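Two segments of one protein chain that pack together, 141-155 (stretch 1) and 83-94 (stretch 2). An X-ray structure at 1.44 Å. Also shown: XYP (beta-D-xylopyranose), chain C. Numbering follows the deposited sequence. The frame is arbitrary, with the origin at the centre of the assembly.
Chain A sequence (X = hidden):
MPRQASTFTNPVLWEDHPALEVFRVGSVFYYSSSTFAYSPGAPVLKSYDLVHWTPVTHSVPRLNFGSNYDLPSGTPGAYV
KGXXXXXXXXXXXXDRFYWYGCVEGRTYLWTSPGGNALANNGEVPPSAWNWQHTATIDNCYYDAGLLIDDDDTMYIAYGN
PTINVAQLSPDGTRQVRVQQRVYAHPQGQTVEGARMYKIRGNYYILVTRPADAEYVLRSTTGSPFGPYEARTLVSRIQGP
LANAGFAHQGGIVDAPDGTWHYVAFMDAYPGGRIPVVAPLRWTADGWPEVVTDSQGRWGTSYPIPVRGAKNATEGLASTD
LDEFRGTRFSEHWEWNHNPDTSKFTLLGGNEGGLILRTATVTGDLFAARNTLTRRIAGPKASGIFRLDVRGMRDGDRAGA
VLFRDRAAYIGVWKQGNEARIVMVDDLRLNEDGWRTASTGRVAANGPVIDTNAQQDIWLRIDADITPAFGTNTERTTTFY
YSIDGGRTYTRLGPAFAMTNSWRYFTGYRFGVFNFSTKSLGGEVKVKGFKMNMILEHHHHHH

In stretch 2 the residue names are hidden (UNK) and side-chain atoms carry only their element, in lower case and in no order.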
ATOM      1  N   TYR A 141      17.482   8.998   5.063  1.00  7.94           N
ATOM      2  CA  TYR A 141      17.845   7.868   4.248  1.00  6.64           C
ATOM      3  C   TYR A 141      16.761   7.706   3.194  1.00  6.45           C
ATOM      4  O   TYR A 141      15.950   6.781   3.267  1.00  6.40           O
ATOM      5  CB  TYR A 141      17.959   6.623   5.108  1.00  6.27           C
ATOM      6  CG  TYR A 141      19.056   6.667   6.155  1.00  5.77           C
ATOM      7  CD1 TYR A 141      20.209   7.472   5.994  1.00  6.23           C
ATOM      8  CD2 TYR A 141      18.963   5.865   7.286  1.00  6.58           C
ATOM      9  CE1 TYR A 141      21.217   7.465   6.949  1.00  7.13           C
ATOM     10  CE2 TYR A 141      19.969   5.861   8.241  1.00  6.41           C
ATOM     11  CZ  TYR A 141      21.077   6.673   8.081  1.00  7.12           C
ATOM     12  OH  TYR A 141      22.042   6.642   9.058  1.00  8.61           O
ATOM     13  N   TYR A 142      16.775   8.595   2.202  1.00  6.74           N
ATOM     14  CA  TYR A 142      15.785   8.574   1.114  1.00  7.21           C
ATOM     15  C   TYR A 142      15.916   7.256   0.338  1.00  6.71           C
ATOM     16  O   TYR A 142      17.023   6.874  -0.046  1.00  7.09           O
ATOM     17  CB  TYR A 142      16.013   9.744   0.153  1.00  7.86           C
ATOM     18  CG  TYR A 142      15.063   9.698  -1.025  1.00  8.83           C
ATOM     19  CD1 TYR A 142      13.755  10.148  -0.910  1.00  9.60           C
ATOM     20  CD2 TYR A 142      15.456   9.146  -2.242  1.00  8.97           C
ATOM     21  CE1 TYR A 142      12.864  10.061  -1.984  1.00 12.26           C
ATOM     22  CE2 TYR A 142      14.585   9.078  -3.323  1.00 10.29           C
ATOM     23  CZ  TYR A 142      13.293   9.522  -3.183  1.00 12.64           C
ATOM     24  OH  TYR A 142      12.431   9.452  -4.250  1.00 16.21           O
ATOM     25  N   ASP A 143      14.800   6.549   0.138  1.00  7.06           N
ATOM     26  CA  ASP A 143      14.824   5.253  -0.540  1.00  5.94           C
ATOM     27  C   ASP A 143      15.842   4.278   0.113  1.00  6.19           C
ATOM     28  O   ASP A 143      16.814   3.785  -0.498  1.00  7.72           O
ATOM     29  CB  ASP A 143      15.066   5.451  -2.044  1.00  6.14           C
ATOM     30  CG  ASP A 143      13.790   5.831  -2.799  1.00  8.51           C
ATOM     31  OD1 ASP A 143      12.838   6.341  -2.188  1.00 10.14           O
ATOM     32  OD2 ASP A 143      13.749   5.598  -4.011  1.00 10.30           O
ATOM     33  N   ALA A 144      15.568   3.998   1.378  1.00  5.78           N
ATOM     34  CA  ALA A 144      16.462   3.231   2.233  1.00  5.42           C
ATOM     35  C   ALA A 144      16.391   1.748   1.879  1.00  5.39           C
ATOM     36  O   ALA A 144      15.303   1.227   1.558  1.00  5.30           O
ATOM     37  CB  ALA A 144      16.048   3.430   3.691  1.00  6.57           C
ATOM     38  N   GLY A 145      17.547   1.092   1.973  1.00  4.82           N
ATOM     39  CA  GLY A 145      17.650  -0.368   1.880  1.00  4.89           C
ATOM     40  C   GLY A 145      18.549  -0.912   2.976  1.00  4.54           C
ATOM     41  O   GLY A 145      19.794  -0.758   2.919  1.00  5.34           O
ATOM     42  N   LEU A 146      17.922  -1.586   3.947  1.00  4.28           N
ATOM     43  CA  LEU A 146      18.617  -2.181   5.083  1.00  4.14           C
ATOM     44  C   LEU A 146      19.227  -3.535   4.757  1.00  3.81           C
ATOM     45  O   LEU A 146      18.580  -4.364   4.119  1.00  4.62           O
ATOM     46  CB  LEU A 146      17.605  -2.381   6.247  1.00  3.92           C
ATOM     47  CG  LEU A 146      18.053  -3.125   7.515  1.00  3.90           C
ATOM     48  CD1 LEU A 146      19.162  -2.343   8.193  1.00  4.74           C
ATOM     49  CD2 LEU A 146      16.890  -3.340   8.479  1.00  3.89           C
ATOM     50  N   LEU A 147      20.454  -3.761   5.255  1.00  3.68           N
ATOM     51  CA  LEU A 147      21.094  -5.057   5.272  1.00  3.78           C
ATOM     52  C   LEU A 147      21.533  -5.360   6.700  1.00  4.37           C
ATOM     53  O   LEU A 147      22.199  -4.544   7.298  1.00  4.52           O
ATOM     54  CB  LEU A 147      22.353  -5.061   4.346  1.00  4.12           C
ATOM     55  CG  LEU A 147      23.291  -6.261   4.572  1.00  4.62           C
ATOM     56  CD1 LEU A 147      22.580  -7.541   4.192  1.00  4.65           C
ATOM     57  CD2 LEU A 147      24.583  -6.150   3.786  1.00  6.58           C
ATOM     58  N   ILE A 148      21.135  -6.498   7.242  1.00  4.97           N
ATOM     59  CA  ILE A 148      21.763  -7.002   8.456  1.00  5.28           C
ATOM     60  C   ILE A 148      22.807  -8.032   8.026  1.00  5.90           C
ATOM     61  O   ILE A 148      22.442  -9.123   7.571  1.00  6.66           O
ATOM     62  CB  ILE A 148      20.701  -7.603   9.404  1.00  5.37           C
ATOM     63  CG1 ILE A 148      19.580  -6.556   9.633  1.00  5.34           C
ATOM     64  CG2 ILE A 148      21.348  -8.158  10.678  1.00  6.72           C
ATOM     65  CD1 ILE A 148      18.453  -6.990  10.546  1.00  6.39           C
ATOM     66  N   ASP A 149      24.089  -7.674   8.173  1.00  5.66           N
ATOM     67  CA  ASP A 149      25.187  -8.470   7.673  1.00  6.50           C
ATOM     68  C   ASP A 149      25.386  -9.771   8.477  1.00  6.76           C
ATOM     69  O   ASP A 149      24.820  -9.957   9.549  1.00  7.64           O
ATOM     70  CB  ASP A 149      26.455  -7.605   7.628  1.00  7.40           C
ATOM     71  CG  ASP A 149      27.465  -8.099   6.638  1.00  8.04           C
ATOM     72  OD1 ASP A 149      27.218  -9.138   5.961  1.00  8.77           O
ATOM     73  OD2 ASP A 149      28.520  -7.440   6.529  1.00 10.50           O
ATOM     74  N   ASP A 150      26.194 -10.678   7.943  1.00  7.21           N
ATOM     75  CA  ASP A 150      26.393 -12.000   8.564  1.00  8.20           C
ATOM     76  C   ASP A 150      27.020 -11.919   9.960  1.00  8.00           C
ATOM     77  O   ASP A 150      26.825 -12.820  10.779  1.00  8.63           O
ATOM     78  CB  ASP A 150      27.244 -12.892   7.659  1.00  9.57           C
ATOM     79  CG  ASP A 150      26.551 -13.247   6.360  1.00 11.95           C
ATOM     80  OD1 ASP A 150      25.306 -13.415   6.350  1.00 13.53           O
ATOM     81  OD2 ASP A 150      27.257 -13.368   5.339  1.00 14.11           O
ATOM     82  N   ASP A 151      27.782 -10.846  10.196  1.00  7.81           N
ATOM     83  CA  ASP A 151      28.336 -10.534  11.529  1.00  9.18           C
ATOM     84  C   ASP A 151      27.463  -9.674  12.449  1.00  7.91           C
ATOM     85  O   ASP A 151      27.928  -9.206  13.502  1.00  8.89           O
ATOM     86  CB  ASP A 151      29.731  -9.932  11.398  1.00 11.06           C
ATOM     87  CG  ASP A 151      29.739  -8.542  10.745  1.00 12.93           C
ATOM     88  OD1 ASP A 151      28.677  -8.001  10.358  1.00 11.08           O
ATOM     89  OD2 ASP A 151      30.864  -7.998  10.605  1.00 17.36           O
ATOM     90  N   ASP A 152      26.211  -9.470  12.036  1.00  7.32           N
ATOM     91  CA  ASP A 152      25.190  -8.714  12.774  1.00  7.27           C
ATOM     92  C   ASP A 152      25.404  -7.194  12.769  1.00  6.56           C
ATOM     93  O   ASP A 152      24.776  -6.481  13.551  1.00  7.50           O
ATOM     94  CB  ASP A 152      24.986  -9.272  14.200  1.00  8.49           C
ATOM     95  CG  ASP A 152      23.513  -9.216  14.670  1.00 10.08           C
ATOM     96  OD1 ASP A 152      22.583  -8.941  13.857  1.00 10.43           O
ATOM     97  OD2 ASP A 152      23.281  -9.417  15.883  1.00 11.46           O
ATOM     98  N   THR A 153      26.265  -6.678  11.884  1.00  6.36           N
ATOM     99  CA  THR A 153      26.339  -5.232  11.710  1.00  6.27           C
ATOM    100  C   THR A 153      25.264  -4.825  10.701  1.00  5.59           C
ATOM    101  O   THR A 153      25.063  -5.497   9.713  1.00  5.75           O
ATOM    102  CB  THR A 153      27.722  -4.784  11.247  1.00  6.99           C
ATOM    103  OG1 THR A 153      28.683  -5.168  12.246  1.00  9.75           O
ATOM    104  CG2 THR A 153      27.773  -3.255  11.035  1.00  7.71           C
ATOM    105  N   MET A 154      24.591  -3.718  10.974  1.00  5.24           N
ATOM    106  CA  MET A 154      23.512  -3.212  10.160  1.00  5.13           C
ATOM    107  C   MET A 154      23.982  -2.020   9.295  1.00  4.93           C
ATOM    108  O   MET A 154      24.698  -1.101   9.780  1.00  5.63           O
ATOM    109  CB  MET A 154      22.337  -2.836  11.062  1.00  5.62           C
ATOM    110  CG  MET A 154      21.780  -4.033  11.836  1.00  7.41           C
ATOM    111  SD  MET A 154      20.579  -3.483  13.052  1.00 11.63           S
ATOM    112  CE  MET A 154      19.221  -3.029  11.994  1.00  8.24           C
ATOM    113  N   TYR A 155      23.595  -2.045   8.014  1.00  4.48           N
ATOM    114  CA  TYR A 155      23.923  -1.014   7.029  1.00  4.11           C
ATOM    115  C   TYR A 155      22.658  -0.577   6.333  1.00  4.26           C
ATOM    116  O   TYR A 155      21.749  -1.380   6.160  1.00  4.83           O
ATOM    117  CB  TYR A 155      24.892  -1.575   5.947  1.00  4.19           C
ATOM    118  CG  TYR A 155      26.204  -2.053   6.508  1.00  5.13           C
ATOM    119  CD1 TYR A 155      27.267  -1.179   6.732  1.00  5.17           C
ATOM    120  CD2 TYR A 155      26.369  -3.394   6.854  1.00  5.02           C
ATOM    121  CE1 TYR A 155      28.447  -1.640   7.284  1.00  6.21           C
ATOM    122  CE2 TYR A 155      27.561  -3.858   7.399  1.00  5.72           C
ATOM    123  CZ  TYR A 155      28.590  -2.958   7.600  1.00  6.20           C
ATOM    124  OH  TYR A 155      29.785  -3.367   8.147  1.00  6.81           O
ATOM    125  N   UNK A  83       5.031   7.932   4.134  1.00  4.07           N
ATOM    126  CA  UNK A  83       5.920   6.818   3.873  1.00  4.15           C
ATOM    127  C   UNK A  83       6.123   6.596   2.381  1.00  4.33           C
ATOM    128  O   UNK A  83       5.207   6.198   1.658  1.00  4.36           O
ATOM    129  c   UNK A  83       5.400   5.527   4.538  1.00  3.99           C
ATOM    130  c   UNK A  83       5.370   5.727   6.060  1.00  4.51           C
ATOM    131  c   UNK A  83       6.233   4.308   4.112  1.00  4.63           C
ATOM    132  c   UNK A  83       4.699   4.577   6.828  1.00  4.39           C
ATOM    133  N   UNK A  84       7.332   6.935   1.944  1.00  4.72           N
ATOM    134  CA  UNK A  84       7.809   6.637   0.595  1.00  5.40           C
ATOM    135  C   UNK A  84       8.582   5.322   0.650  1.00  5.28           C
ATOM    136  O   UNK A  84       8.347   4.492   1.552  1.00  5.40           O
ATOM    137  c   UNK A  84       8.623   7.804   0.069  1.00  6.38           C
ATOM    138  n   UNK A  84       6.179  10.603  -0.420  1.00  9.12           N
ATOM    139  c   UNK A  84       8.907  10.869  -3.496  1.00 15.87           C
ATOM    140  c   UNK A  84       8.039   9.852  -1.507  1.00 11.61           C
ATOM    141  c   UNK A  84       7.783   8.979  -0.365  1.00  7.84           C
ATOM    142  c   UNK A  84       6.634   9.484   0.237  1.00  7.97           C
ATOM    143  c   UNK A  84       6.884  11.851  -2.473  1.00 15.23           C
ATOM    144  c   UNK A  84       7.878  11.842  -3.473  1.00 17.13           C
ATOM    145  c   UNK A  84       8.990   9.871  -2.521  1.00 14.03           C
ATOM    146  c   UNK A  84       6.964  10.863  -1.504  1.00 12.31           C
ATOM    147  N   UNK A  85       9.475   5.064  -0.300  1.00  5.98           N
ATOM    148  CA  UNK A  85      10.195   3.789  -0.269  1.00  5.61           C
ATOM    149  C   UNK A  85      10.985   3.650   1.024  1.00  5.82           C
ATOM    150  O   UNK A  85      11.786   4.548   1.368  1.00  7.16           O
ATOM    151  c   UNK A  85      11.111   3.643  -1.475  1.00  6.55           C
ATOM    152  N   UNK A  86      10.728   2.547   1.718  1.00  5.40           N
ATOM    153  CA  UNK A  86      11.315   2.276   3.034  1.00  4.41           C
ATOM    154  C   UNK A  86      11.876   0.862   3.094  1.00  4.15           C
ATOM    155  O   UNK A  86      12.133   0.256   2.048  1.00  4.42           O
ATOM    156  c   UNK A  86      10.255   2.563   4.096  1.00  4.86           C
ATOM    157  o   UNK A  86       9.750   3.882   3.906  1.00  5.84           O
ATOM    158  N   UNK A  87      12.157   0.339   4.278  1.00  3.69           N
ATOM    159  CA  UNK A  87      12.857  -0.941   4.317  1.00  3.95           C
ATOM    160  C   UNK A  87      12.525  -1.703   5.598  1.00  3.56           C
ATOM    161  O   UNK A  87      12.258  -1.096   6.624  1.00  3.88           O
ATOM    162  o   UNK A  87      15.014  -2.009   4.016  1.00  4.86           O
ATOM    163  c   UNK A  87      15.003   0.008   5.316  1.00  4.55           C
ATOM    164  c   UNK A  87      14.389  -0.737   4.141  1.00  4.17           C
ATOM    165  N   UNK A  88      12.572  -3.032   5.500  1.00  3.51           N
ATOM    166  CA  UNK A  88      12.241  -3.939   6.602  1.00  3.73           C
ATOM    167  C   UNK A  88      13.130  -5.164   6.508  1.00  3.74           C
ATOM    168  O   UNK A  88      13.317  -5.705   5.411  1.00  4.43           O
ATOM    169  c   UNK A  88       8.930  -5.969   7.133  1.00  6.17           C
ATOM    170  c   UNK A  88      10.129  -4.651   8.842  1.00  4.54           C
ATOM    171  c   UNK A  88      10.286  -5.411   7.532  1.00  4.74           C
ATOM    172  c   UNK A  88      10.807  -4.431   6.478  1.00  4.21           C
ATOM    173  N   UNK A  89      13.649  -5.620   7.650  1.00  3.73           N
ATOM    174  CA  UNK A  89      14.367  -6.914   7.732  1.00  3.50           C
ATOM    175  C   UNK A  89      14.128  -7.539   9.085  1.00  3.59           C
ATOM    176  O   UNK A  89      13.790  -6.857  10.038  1.00  4.32           O
ATOM    177  c   UNK A  89      15.895  -6.798   7.490  1.00  3.88           C
ATOM    178  n   UNK A  89      17.304  -6.530   1.674  1.00  7.77           N
ATOM    179  n   UNK A  89      18.544  -7.480   3.356  1.00  7.08           N
ATOM    180  c   UNK A  89      17.371  -6.996   2.908  1.00  7.11           C
ATOM    181  n   UNK A  89      16.268  -6.955   3.667  1.00  7.94           N
ATOM    182  c   UNK A  89      16.329  -6.325   6.090  1.00  4.48           C
ATOM    183  c   UNK A  89      16.165  -7.427   5.044  1.00  5.80           C
ATOM    184  N   UNK A  90      14.308  -8.849   9.161  1.00  3.74           N
ATOM    185  CA  UNK A  90      14.192  -9.554  10.430  1.00  3.82           C
ATOM    186  C   UNK A  90      15.586  -9.884  10.981  1.00  4.43           C
ATOM    187  O   UNK A  90      16.422 -10.479  10.278  1.00  4.94           O
ATOM    188  c   UNK A  90      13.364 -11.755  11.385  1.00  4.57           C
ATOM    189  c   UNK A  90      13.445 -10.856  10.187  1.00  4.25           C
ATOM    190  c   UNK A  90      12.527 -12.254  13.619  1.00  4.94           C
ATOM    191  c   UNK A  90      13.200 -13.475  13.577  1.00  5.22           C
ATOM    192  c   UNK A  90      14.010 -12.983  11.376  1.00  5.19           C
ATOM    193  c   UNK A  90      13.957 -13.832  12.460  1.00  5.33           C
ATOM    194  o   UNK A  90      13.143 -14.359  14.646  1.00  5.58           O
ATOM    195  c   UNK A  90      12.614 -11.398  12.517  1.00  4.67           C
ATOM    196  N   UNK A  91      15.819  -9.497  12.229  1.00  4.27           N
ATOM    197  CA  UNK A  91      17.108  -9.713  12.871  1.00  4.49           C
ATOM    198  C   UNK A  91      17.002 -10.971  13.702  1.00  5.01           C
ATOM    199  O   UNK A  91      16.292 -10.998  14.706  1.00  5.41           O
ATOM    200  n   UNK A  91      22.596  -5.800  15.438  1.00  7.88           N
ATOM    201  c   UNK A  91      21.282  -5.945  15.508  1.00  7.12           C
ATOM    202  c   UNK A  91      19.248  -7.211  14.896  1.00  5.65           C
ATOM    203  n   UNK A  91      20.698  -6.978  14.910  1.00  6.81           N
ATOM    204  c   UNK A  91      18.939  -8.441  14.073  1.00  5.34           C
ATOM    205  n   UNK A  91      20.555  -5.048  16.193  1.00  7.47           N
ATOM    206  c   UNK A  91      17.458  -8.519  13.753  1.00  4.65           C
ATOM    207  N   UNK A  92      17.728 -12.014  13.290  1.00  5.90           N
ATOM    208  CA  UNK A  92      17.695 -13.292  14.018  1.00  6.61           C
ATOM    209  C   UNK A  92      18.240 -13.197  15.441  1.00  6.65           C
ATOM    210  O   UNK A  92      17.690 -13.817  16.359  1.00  8.17           O
ATOM    211  n   UNK A  92      16.029 -15.126   7.743  1.00 16.05           N
ATOM    212  c   UNK A  92      16.433 -14.327   8.721  1.00 13.53           C
ATOM    213  c   UNK A  92      18.453 -14.376  13.249  1.00  7.74           C
ATOM    214  n   UNK A  92      16.451 -13.005   8.558  1.00 11.84           N
ATOM    215  n   UNK A  92      16.800 -14.852   9.877  1.00 12.58           N
ATOM    216  c   UNK A  92      17.627 -15.012  12.144  1.00  9.53           C
ATOM    217  c   UNK A  92      17.290 -14.068  11.017  1.00 10.19           C
ATOM    218  N   UNK A  93      19.296 -12.412  15.634  1.00  6.86           N
ATOM    219  CA  UNK A  93      19.997 -12.430  16.934  1.00  6.84           C
ATOM    220  C   UNK A  93      19.122 -11.987  18.108  1.00  7.08           C
ATOM    221  O   UNK A  93      19.291 -12.488  19.222  1.00  7.91           O
ATOM    222  o   UNK A  93      20.956 -10.252  16.649  1.00  7.26           O
ATOM    223  c   UNK A  93      21.272 -11.606  16.881  1.00  7.18           C
ATOM    224  N   UNK A  94      18.180 -11.078  17.852  1.00  6.78           N
ATOM    225  CA  UNK A  94      17.257 -10.693  18.917  1.00  7.03           C
ATOM    226  C   UNK A  94      15.788 -10.891  18.553  1.00  7.05           C
ATOM    227  O   UNK A  94      14.923 -10.320  19.207  1.00  7.78           O
ATOM    228  c   UNK A  94      17.519  -9.247  19.390  1.00  7.33           C
ATOM    229  c   UNK A  94      17.293  -8.243  18.287  1.00  6.86           C
ATOM    230  o   UNK A  94      17.059  -8.614  17.137  1.00  7.34           O
ATOM    231  n   UNK A  94      17.319  -6.978  18.637  1.00  7.56           N
TER
HETATM  232  C1  XYP C   4      11.300  12.372  -6.647  1.00 30.74           C
HETATM  233  C2  XYP C   4      10.762  13.532  -5.811  1.00 32.85           C
HETATM  234  C3  XYP C   4      11.921  14.339  -5.219  1.00 35.00           C
HETATM  235  C4  XYP C   4      12.843  13.407  -4.430  1.00 32.13           C
HETATM  236  C5  XYP C   4      13.378  12.335  -5.374  1.00 27.30           C
HETATM  237  O2  XYP C   4       9.910  14.361  -6.609  1.00 39.49           O
HETATM  238  O3  XYP C   4      11.402  15.364  -4.369  1.00 38.83           O
HETATM  239  O4  XYP C   4      13.921  14.104  -3.787  1.00 34.88           O
HETATM  240  O5  XYP C   4      12.255  11.603  -5.892  1.00 30.73           O
HETATM  241  O   HOH W   1      13.222   5.730   3.483  1.00  6.56           O
HETATM  242  O   HOH W   2      12.033   7.187   0.420  1.00  8.88           O
HETATM  243  O   HOH W   3      10.402   6.695  -2.810  1.00 16.20           O
HETATM  244  O   HOH W   4      19.341  -8.434   6.026  1.00 11.96           O
HETATM  245  O   HOH W   5      20.954 -11.225  13.514  1.00 11.70           O

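Position 83 carries four carbons, forked at the first, with one arm two carbons long. None comes near stretch 1. This is Ile83.

Position 84 has one carbon, then fused five- and six-membered rings holding eight carbons and one nitrogen. Only tryptophan fits, so this is Trp84. Its CE3 lies 3.9 Å from Tyr142 CE1, at the edge of the tyrosine ring. The xylose lies beside both residues, with Tyr142 OH 2.7 Å from XYP O5.

Position 85 has a single carbon, 3.3 Å from Asp143 OD1. This is Ala85. Its backbone meets stretch 1 through water: water 3 accepts from Ala85 N at 3.1 Å and donates to Asp143 OD1 at 2.5 Å.

Position 86 shows one carbon, then one oxygen, pointing away from stretch 1. This is Ser86. Its OG donates to Trp84 O at 2.8 Å.

Position 87 has one carbon carrying an oxygen and a carbon. The oxygen sits 2.9 Å from Leu146 N, and the branch identifies Thr87. Leu146 N donates to Thr87 OG1 almost in line, at 172°.

Position 88 has four carbons, forked at the second, directed away from stretch 1. This is Leu88.

Position 89 has three carbons, a nitrogen, then a carbon with two more nitrogens. This is Arg89. Leu146 O lies over one face of the guanidinium, 3.1 Å from Arg89 CZ, so the angle to NH1 is poor for a hydrogen bond. Water 4 instead accepts from Arg89 NH1 and Ile148 N, both at 2.9 Å.

Position 90 has one carbon, then a six-carbon ring bearing an oxygen. It points away. This is Tyr90.

Position 91 repeats the pattern of 89, but the chain is extended toward Asp152. This is Arg91. Its NE forms a salt bridge with Asp152 OD1 at 2.9 Å, and its NH2 donates to Asp152 O at 3.0 Å. Met154 SD lies over one guanidinium face, 3.5 Å from Arg91 NH1.

Position 92 again has the guanidinium pattern, but it stays clear of stretch 1. This is Arg92. Its NH1 donates to Tyr90 O at 3.1 Å.

Position 93 has one carbon and one oxygen, the latter 2.6 Å from Asp152 OD2. This is Ser93, donating through OG.

Position 94 has two carbons, the second carrying oxygen and nitrogen. This is Asn94, out of contact.

The two strands run nearly parallel, 16° apart. Thr87, Arg89 and Arg91 point toward stretch 1, while Leu88 and Tyr90 point away. Side chains and waters bridge the strands, and Asp152 holds both Arg91 and Ser93.

Stretch 2 (83-94) IWASTLRYRRSN
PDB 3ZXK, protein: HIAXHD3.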